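D-mandelate dehydrogenase (Rhodotorula graminis, PDB 2W2K) probably catalyses the NAD(P)-dependent interconversion of D-mandelate and its 2-keto acid. Local coordinates at residues G50-N62 with F316-L328. Residues are numbered along the deposited sequence; the frame is centred on the assembly and turned at random.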
ATOM      1  N   GLY B  50      43.472   1.735  23.763  1.00 12.14           N
ATOM      2  CA  GLY B  50      44.420   2.844  23.453  1.00 10.22           C
ATOM      3  C   GLY B  50      43.719   4.142  23.031  1.00 12.46           C
ATOM      4  O   GLY B  50      42.485   4.262  23.156  1.00 12.34           O
ATOM      5  N   ASP B  51      44.501   5.108  22.529  1.00  7.39           N
ATOM      6  CA  ASP B  51      43.976   6.367  21.971  1.00  7.64           C
ATOM      7  C   ASP B  51      43.380   6.102  20.577  1.00 10.68           C
ATOM      8  O   ASP B  51      44.065   5.547  19.724  1.00 11.98           O
ATOM      9  CB  ASP B  51      45.103   7.396  21.802  1.00  9.28           C
ATOM     10  CG  ASP B  51      45.442   8.174  23.084  1.00 10.66           C
ATOM     11  OD1 ASP B  51      44.991   7.803  24.193  1.00 14.01           O
ATOM     12  OD2 ASP B  51      46.175   9.191  22.956  1.00 16.90           O
ATOM     13  N   PHE B  52      42.121   6.499  20.344  1.00  8.90           N
ATOM     14  CA  PHE B  52      41.526   6.421  18.986  1.00  7.50           C
ATOM     15  C   PHE B  52      40.948   7.791  18.577  1.00  9.18           C
ATOM     16  O   PHE B  52      40.640   8.627  19.453  1.00  7.60           O
ATOM     17  CB  PHE B  52      40.496   5.262  18.844  1.00  7.38           C
ATOM     18  CG  PHE B  52      39.457   5.203  19.948  1.00  9.84           C
ATOM     19  CD1 PHE B  52      38.247   5.933  19.841  1.00  8.97           C
ATOM     20  CD2 PHE B  52      39.666   4.394  21.079  1.00  6.95           C
ATOM     21  CE1 PHE B  52      37.272   5.881  20.857  1.00  7.38           C
ATOM     22  CE2 PHE B  52      38.698   4.319  22.114  1.00 11.14           C
ATOM     23  CZ  PHE B  52      37.487   5.049  21.997  1.00  9.79           C
ATOM     24  N   GLU B  53      40.836   8.030  17.263  1.00  7.19           N
ATOM     25  CA  GLU B  53      40.399   9.324  16.726  1.00  5.59           C
ATOM     26  C   GLU B  53      38.947   9.362  16.216  1.00  5.92           C
ATOM     27  O   GLU B  53      38.375  10.450  16.025  1.00  5.95           O
ATOM     28  CB  GLU B  53      41.357   9.794  15.596  1.00  9.41           C
ATOM     29  CG  GLU B  53      42.776  10.189  16.052  1.00 11.59           C
ATOM     30  CD  GLU B  53      43.637   9.015  16.523  1.00 11.70           C
ATOM     31  OE1 GLU B  53      43.691   7.961  15.852  1.00  8.82           O
ATOM     32  OE2 GLU B  53      44.320   9.172  17.556  1.00 12.51           O
ATOM     33  N   ALA B  54      38.369   8.182  15.969  1.00  4.31           N
ATOM     34  CA  ALA B  54      36.972   8.076  15.525  1.00  2.32           C
ATOM     35  C   ALA B  54      36.253   6.835  16.087  1.00  7.21           C
ATOM     36  O   ALA B  54      36.905   5.868  16.551  1.00  5.48           O
ATOM     37  CB  ALA B  54      36.903   8.079  13.948  1.00  6.69           C
ATOM     38  N   ILE B  55      34.911   6.879  16.053  1.00  5.66           N
ATOM     39  CA  ILE B  55      34.050   5.741  16.310  1.00  5.60           C
ATOM     40  C   ILE B  55      33.070   5.595  15.114  1.00  3.45           C
ATOM     41  O   ILE B  55      32.514   6.608  14.653  1.00  6.60           O
ATOM     42  CB  ILE B  55      33.198   5.951  17.629  1.00  6.03           C
ATOM     43  CG1 ILE B  55      34.093   6.110  18.879  1.00  2.90           C
ATOM     44  CG2 ILE B  55      32.220   4.775  17.822  1.00  8.10           C
ATOM     45  CD1 ILE B  55      33.426   7.000  19.992  1.00  4.35           C
ATOM     46  N   ILE B  56      32.835   4.357  14.662  1.00  5.77           N
ATOM     47  CA  ILE B  56      31.843   4.029  13.601  1.00  4.79           C
ATOM     48  C   ILE B  56      30.817   2.943  14.033  1.00  7.94           C
ATOM     49  O   ILE B  56      31.152   1.966  14.750  1.00  7.07           O
ATOM     50  CB  ILE B  56      32.583   3.622  12.238  1.00  4.54           C
ATOM     51  CG1 ILE B  56      31.647   3.768  11.007  1.00 11.19           C
ATOM     52  CG2 ILE B  56      33.288   2.259  12.361  1.00  6.55           C
ATOM     53  CD1 ILE B  56      32.322   3.634   9.594  1.00  6.34           C
ATOM     54  N   LYS B  57      29.568   3.135  13.605  1.00  7.07           N
ATOM     55  CA  LYS B  57      28.427   2.259  13.981  1.00  6.47           C
ATOM     56  C   LYS B  57      27.597   2.064  12.693  1.00  7.23           C
ATOM     57  O   LYS B  57      26.846   2.979  12.266  1.00  7.31           O
ATOM     58  CB  LYS B  57      27.616   2.947  15.113  1.00  4.95           C
ATOM     59  CG  LYS B  57      26.484   2.074  15.808  1.00  5.41           C
ATOM     60  CD  LYS B  57      25.623   2.990  16.713  1.00  5.44           C
ATOM     61  CE  LYS B  57      24.510   2.269  17.520  1.00  9.24           C
ATOM     62  NZ  LYS B  57      23.405   1.658  16.691  1.00  7.29           N
ATOM     63  N   LEU B  58      27.754   0.890  12.058  1.00  5.61           N
ATOM     64  CA  LEU B  58      27.284   0.656  10.670  1.00  8.69           C
ATOM     65  C   LEU B  58      25.787   0.331  10.493  1.00  6.79           C
ATOM     66  O   LEU B  58      25.269   0.352   9.356  1.00  7.44           O
ATOM     67  CB  LEU B  58      28.141  -0.441   9.998  1.00 10.32           C
ATOM     68  CG  LEU B  58      29.637  -0.097   9.809  1.00  9.99           C
ATOM     69  CD1 LEU B  58      30.466  -1.360   9.486  1.00  8.61           C
ATOM     70  CD2 LEU B  58      29.824   0.903   8.713  1.00  7.85           C
ATOM     71  N   ALA B  59      25.101   0.015  11.593  1.00  8.06           N
ATOM     72  CA  ALA B  59      23.681  -0.343  11.548  1.00  6.60           C
ATOM     73  C   ALA B  59      22.977   0.071  12.844  1.00  7.51           C
ATOM     74  O   ALA B  59      23.592   0.128  13.907  1.00  7.89           O
ATOM     75  CB  ALA B  59      23.490  -1.871  11.313  1.00  7.88           C
ATOM     76  N   VAL B  60      21.671   0.303  12.747  1.00  7.91           N
ATOM     77  CA  VAL B  60      20.881   0.765  13.906  1.00  8.44           C
ATOM     78  C   VAL B  60      20.896  -0.287  15.020  1.00  7.28           C
ATOM     79  O   VAL B  60      21.016   0.045  16.226  1.00 11.12           O
ATOM     80  CB  VAL B  60      19.421   1.127  13.474  1.00  7.82           C
ATOM     81  CG1 VAL B  60      18.502   1.273  14.696  1.00 11.43           C
ATOM     82  CG2 VAL B  60      19.408   2.422  12.655  1.00  7.22           C
ATOM     83  N   GLU B  61      20.807  -1.557  14.614  1.00 11.11           N
ATOM     84  CA  GLU B  61      20.815  -2.686  15.559  1.00 13.09           C
ATOM     85  C   GLU B  61      22.208  -3.128  16.077  1.00 15.27           C
ATOM     86  O   GLU B  61      22.290  -4.068  16.876  1.00 15.03           O
ATOM     87  CB  GLU B  61      20.069  -3.908  14.962  1.00 17.44           C
ATOM     88  CG  GLU B  61      20.759  -4.588  13.767  1.00 19.32           C
ATOM     89  CD  GLU B  61      20.420  -3.962  12.404  1.00 19.38           C
ATOM     90  OE1 GLU B  61      19.830  -2.862  12.333  1.00 16.19           O
ATOM     91  OE2 GLU B  61      20.752  -4.592  11.385  1.00 24.91           O
ATOM     92  N   ASN B  62      23.285  -2.491  15.602  1.00 10.91           N
ATOM     93  CA  ASN B  62      24.653  -2.877  15.989  1.00  8.81           C
ATOM     94  C   ASN B  62      25.109  -2.072  17.195  1.00 11.15           C
ATOM     95  O   ASN B  62      24.858  -0.861  17.260  1.00 10.71           O
ATOM     96  CB  ASN B  62      25.684  -2.620  14.866  1.00 11.60           C
ATOM     97  CG  ASN B  62      25.538  -3.548  13.638  1.00 13.54           C
ATOM     98  OD1 ASN B  62      24.628  -4.377  13.530  1.00  9.58           O
ATOM     99  ND2 ASN B  62      26.436  -3.342  12.668  1.00 10.41           N
ATOM    100  N   PHE B 316      23.390   3.882   4.721  1.00  4.66           N
ATOM    101  CA  PHE B 316      23.990   3.944   6.090  1.00  5.26           C
ATOM    102  C   PHE B 316      25.515   3.655   6.028  1.00  9.28           C
ATOM    103  O   PHE B 316      26.326   4.395   6.604  1.00  8.25           O
ATOM    104  CB  PHE B 316      23.348   2.943   7.110  1.00  5.44           C
ATOM    105  CG  PHE B 316      21.946   3.293   7.574  1.00  6.03           C
ATOM    106  CD1 PHE B 316      21.397   4.578   7.413  1.00  8.44           C
ATOM    107  CD2 PHE B 316      21.172   2.315   8.205  1.00  8.56           C
ATOM    108  CE1 PHE B 316      20.057   4.859   7.864  1.00  7.41           C
ATOM    109  CE2 PHE B 316      19.865   2.585   8.658  1.00  9.44           C
ATOM    110  CZ  PHE B 316      19.316   3.872   8.490  1.00 11.55           C
ATOM    111  N   GLU B 317      25.901   2.557   5.362  1.00  8.05           N
ATOM    112  CA  GLU B 317      27.330   2.202   5.197  1.00  6.71           C
ATOM    113  C   GLU B 317      28.113   3.266   4.414  1.00  8.84           C
ATOM    114  O   GLU B 317      29.215   3.648   4.838  1.00  5.76           O
ATOM    115  CB  GLU B 317      27.471   0.796   4.554  1.00  5.37           C
ATOM    116  CG  GLU B 317      26.959  -0.315   5.505  1.00  5.22           C
ATOM    117  CD  GLU B 317      27.328  -1.753   5.097  1.00 11.27           C
ATOM    118  OE1 GLU B 317      27.955  -1.961   4.028  1.00 10.58           O
ATOM    119  OE2 GLU B 317      26.964  -2.677   5.878  1.00 10.17           O
ATOM    120  N   ARG B 318      27.557   3.763   3.295  1.00  8.02           N
ATOM    121  CA  ARG B 318      28.243   4.832   2.512  1.00  7.55           C
ATOM    122  C   ARG B 318      28.433   6.136   3.317  1.00  7.91           C
ATOM    123  O   ARG B 318      29.529   6.708   3.317  1.00  8.74           O
ATOM    124  CB  ARG B 318      27.513   5.147   1.180  1.00  8.25           C
ATOM    125  CG  ARG B 318      28.321   6.127   0.237  1.00  8.17           C
ATOM    126  CD  ARG B 318      27.471   6.589  -0.975  1.00 11.23           C
ATOM    127  NE  ARG B 318      26.470   7.598  -0.600  1.00 14.57           N
ATOM    128  CZ  ARG B 318      26.707   8.910  -0.487  1.00 18.64           C
ATOM    129  NH1 ARG B 318      27.925   9.418  -0.708  1.00 14.44           N
ATOM    130  NH2 ARG B 318      25.722   9.730  -0.152  1.00 17.35           N
ATOM    131  N   LEU B 319      27.380   6.607   4.004  1.00  5.89           N
ATOM    132  CA  LEU B 319      27.466   7.876   4.762  1.00  7.79           C
ATOM    133  C   LEU B 319      28.448   7.792   5.950  1.00  7.19           C
ATOM    134  O   LEU B 319      29.290   8.689   6.132  1.00  7.51           O
ATOM    135  CB  LEU B 319      26.060   8.352   5.221  1.00  8.09           C
ATOM    136  CG  LEU B 319      25.154   8.972   4.127  1.00  7.81           C
ATOM    137  CD1 LEU B 319      23.740   9.174   4.710  1.00  9.31           C
ATOM    138  CD2 LEU B 319      25.734  10.296   3.608  1.00 11.43           C
ATOM    139  N   THR B 320      28.354   6.730   6.746  1.00  7.34           N
ATOM    140  CA  THR B 320      29.266   6.579   7.915  1.00  6.73           C
ATOM    141  C   THR B 320      30.749   6.565   7.500  1.00  7.46           C
ATOM    142  O   THR B 320      31.566   7.303   8.081  1.00  7.72           O
ATOM    143  CB  THR B 320      28.925   5.352   8.807  1.00  6.13           C
ATOM    144  OG1 THR B 320      28.898   4.142   8.018  1.00  7.10           O
ATOM    145  CG2 THR B 320      27.549   5.560   9.548  1.00  8.93           C
ATOM    146  N   MET B 321      31.092   5.737   6.501  1.00  6.52           N
ATOM    147  CA  MET B 321      32.492   5.620   6.032  1.00  5.14           C
ATOM    148  C   MET B 321      32.996   6.923   5.393  1.00  8.48           C
ATOM    149  O   MET B 321      34.099   7.390   5.715  1.00  5.67           O
ATOM    150  CB  MET B 321      32.656   4.443   5.055  1.00  7.12           C
ATOM    151  CG  MET B 321      32.483   3.038   5.682  1.00  8.60           C
ATOM    152  SD  MET B 321      32.935   1.690   4.534  1.00 10.97           S
ATOM    153  CE  MET B 321      31.361   0.888   4.249  1.00 16.96           C
ATOM    154  N   THR B 322      32.183   7.512   4.498  1.00  6.67           N
ATOM    155  CA  THR B 322      32.528   8.766   3.808  1.00  7.51           C
ATOM    156  C   THR B 322      32.679   9.965   4.747  1.00  7.48           C
ATOM    157  O   THR B 322      33.604  10.773   4.587  1.00  8.74           O
ATOM    158  CB  THR B 322      31.506   9.083   2.632  1.00  9.09           C
ATOM    159  OG1 THR B 322      31.481   7.980   1.703  1.00  8.45           O
ATOM    160  CG2 THR B 322      31.884  10.365   1.890  1.00 13.20           C
ATOM    161  N   ASN B 323      31.776  10.085   5.727  1.00  7.37           N
ATOM    162  CA  ASN B 323      31.884  11.133   6.751  1.00  7.61           C
ATOM    163  C   ASN B 323      33.253  11.135   7.463  1.00 10.12           C
ATOM    164  O   ASN B 323      33.927  12.192   7.576  1.00  6.34           O
ATOM    165  CB  ASN B 323      30.741  11.014   7.769  1.00  7.19           C
ATOM    166  CG  ASN B 323      29.456  11.779   7.350  1.00  8.58           C
ATOM    167  OD1 ASN B 323      28.323  11.275   7.521  1.00 12.75           O
ATOM    168  ND2 ASN B 323      29.625  12.975   6.834  1.00  8.25           N
ATOM    169  N   ILE B 324      33.676   9.964   7.930  1.00  5.83           N
ATOM    170  CA  ILE B 324      34.954   9.846   8.680  1.00  7.43           C
ATOM    171  C   ILE B 324      36.193  10.105   7.771  1.00  7.61           C
ATOM    172  O   ILE B 324      37.162  10.790   8.177  1.00  7.40           O
ATOM    173  CB  ILE B 324      35.017   8.489   9.451  1.00  5.78           C
ATOM    174  CG1 ILE B 324      33.962   8.460  10.588  1.00  6.54           C
ATOM    175  CG2 ILE B 324      36.418   8.230  10.030  1.00  9.69           C
ATOM    176  CD1 ILE B 324      33.712   7.051  11.164  1.00  6.54           C
ATOM    177  N   ASP B 325      36.139   9.603   6.538  1.00  9.07           N
ATOM    178  CA  ASP B 325      37.215   9.829   5.536  1.00 10.40           C
ATOM    179  C   ASP B 325      37.386  11.327   5.235  1.00  9.49           C
ATOM    180  O   ASP B 325      38.503  11.868   5.340  1.00 10.01           O
ATOM    181  CB  ASP B 325      36.903   9.038   4.245  1.00  8.72           C
ATOM    182  CG  ASP B 325      38.095   8.947   3.268  1.00 16.46           C
ATOM    183  OD1 ASP B 325      39.037   9.771   3.298  1.00 17.57           O
ATOM    184  OD2 ASP B 325      38.081   8.021   2.439  1.00 16.74           O
ATOM    185  N   ARG B 326      36.284  11.983   4.860  1.00  9.57           N
ATOM    186  CA  ARG B 326      36.255  13.452   4.667  1.00  8.80           C
ATOM    187  C   ARG B 326      36.870  14.223   5.859  1.00  9.79           C
ATOM    188  O   ARG B 326      37.770  15.036   5.668  1.00 10.39           O
ATOM    189  CB  ARG B 326      34.835  13.970   4.412  1.00  6.67           C
ATOM    190  CG  ARG B 326      34.277  13.603   3.036  1.00 10.82           C
ATOM    191  CD  ARG B 326      32.777  13.967   2.890  1.00 10.91           C
ATOM    192  NE  ARG B 326      32.505  15.401   3.045  1.00 10.87           N
ATOM    193  CZ  ARG B 326      32.431  16.298   2.054  1.00 20.27           C
ATOM    194  NH1 ARG B 326      32.614  15.937   0.788  1.00 13.32           N
ATOM    195  NH2 ARG B 326      32.166  17.570   2.344  1.00 13.20           N
ATOM    196  N   PHE B 327      36.371  13.951   7.072  1.00  9.06           N
ATOM    197  CA  PHE B 327      36.687  14.740   8.277  1.00  9.68           C
ATOM    198  C   PHE B 327      38.103  14.500   8.847  1.00 11.62           C
ATOM    199  O   PHE B 327      38.720  15.431   9.372  1.00 12.94           O
ATOM    200  CB  PHE B 327      35.611  14.475   9.357  1.00  8.98           C
ATOM    201  CG  PHE B 327      35.541  15.534  10.436  1.00  9.32           C
ATOM    202  CD1 PHE B 327      34.908  16.762  10.203  1.00 10.40           C
ATOM    203  CD2 PHE B 327      36.095  15.298  11.700  1.00  8.07           C
ATOM    204  CE1 PHE B 327      34.828  17.742  11.199  1.00 12.31           C
ATOM    205  CE2 PHE B 327      36.014  16.278  12.716  1.00 10.30           C
ATOM    206  CZ  PHE B 327      35.379  17.498  12.465  1.00 14.23           C
ATOM    207  N   LEU B 328      38.625  13.279   8.733  1.00 10.52           N
ATOM    208  CA  LEU B 328      39.991  12.971   9.236  1.00 11.55           C
ATOM    209  C   LEU B 328      41.125  13.034   8.207  1.00  9.62           C
ATOM    210  O   LEU B 328      42.288  13.289   8.582  1.00  9.91           O
ATOM    211  CB  LEU B 328      40.036  11.585   9.926  1.00  8.94           C
ATOM    212  CG  LEU B 328      39.241  11.396  11.233  1.00 10.08           C
ATOM    213  CD1 LEU B 328      39.559  10.024  11.852  1.00 11.95           C
ATOM    214  CD2 LEU B 328      39.522  12.538  12.236  1.00 16.63           C
TER
HETATM  215  O   HOH W   1      25.278  -2.836   8.037  1.00 14.45           O
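Ile56 meets Thr320 and Ile324 at the middle of an apolar seam, along which residues 316-328 of helix 310-330 run almost exactly antiparallel to strand 54-57 (173°), their axes 8.9 Å apart. Ile56 CG1 stands anti to the backbone N (chi1 -160°), which extends the branch toward the helix; there it crosses the Thr320 side chain at about a right angle, lying 3.8 Å from Thr320 CB. The terminal CD1 goes on to Met321 CG, while Ile324 lays its own CD1 obliquely against Ile56 CB at 3.8 Å and also close to the carbonyl oxygen of Ile55.

Thr320 turns both branches to use. Its OG1 sits between backbone N and carbonyl carbon (chi1 55°) and donates back to Phe316 O at 2.9 Å, on the opposite face of that carbonyl from the Thr320 amide. The hydroxyl proton is thus used within the helix. Leu58 CD2 comes to 3.4 Å from Thr320 OG1, the two side chains crossing at a slant; the CG2 methyl of Thr320 meets the Lys57 carbonyl oxygen.

Toward the start of the strand, the small Ala54 turns its CB to the helix and receives Leu328 CD1 at 3.9 Å, with Ile324 CG2 alongside. Beyond the end of the strand, in the turn from Ala59 to Asn62, Val60 CG2 approaches the Phe316 ring obliquely. No direct hydrogen bond joins the two segments, but a water donates to Glu317 OE2 (2.7 Å) and weakly to Leu58 O; the same carboxylate accepts the backbone amides of Arg14, His15 and Leu16.

Helix 17-26 adds Phe23 beside both Ile56 and Met321. Strand 54-57 is central in a five-stranded parallel sheet of order 2-1-3-4-5, and the C-terminal helix 310-330 returns to cover one face of it, as in the flavodoxin-like catalytic domain of D-2-hydroxyacid dehydrogenases.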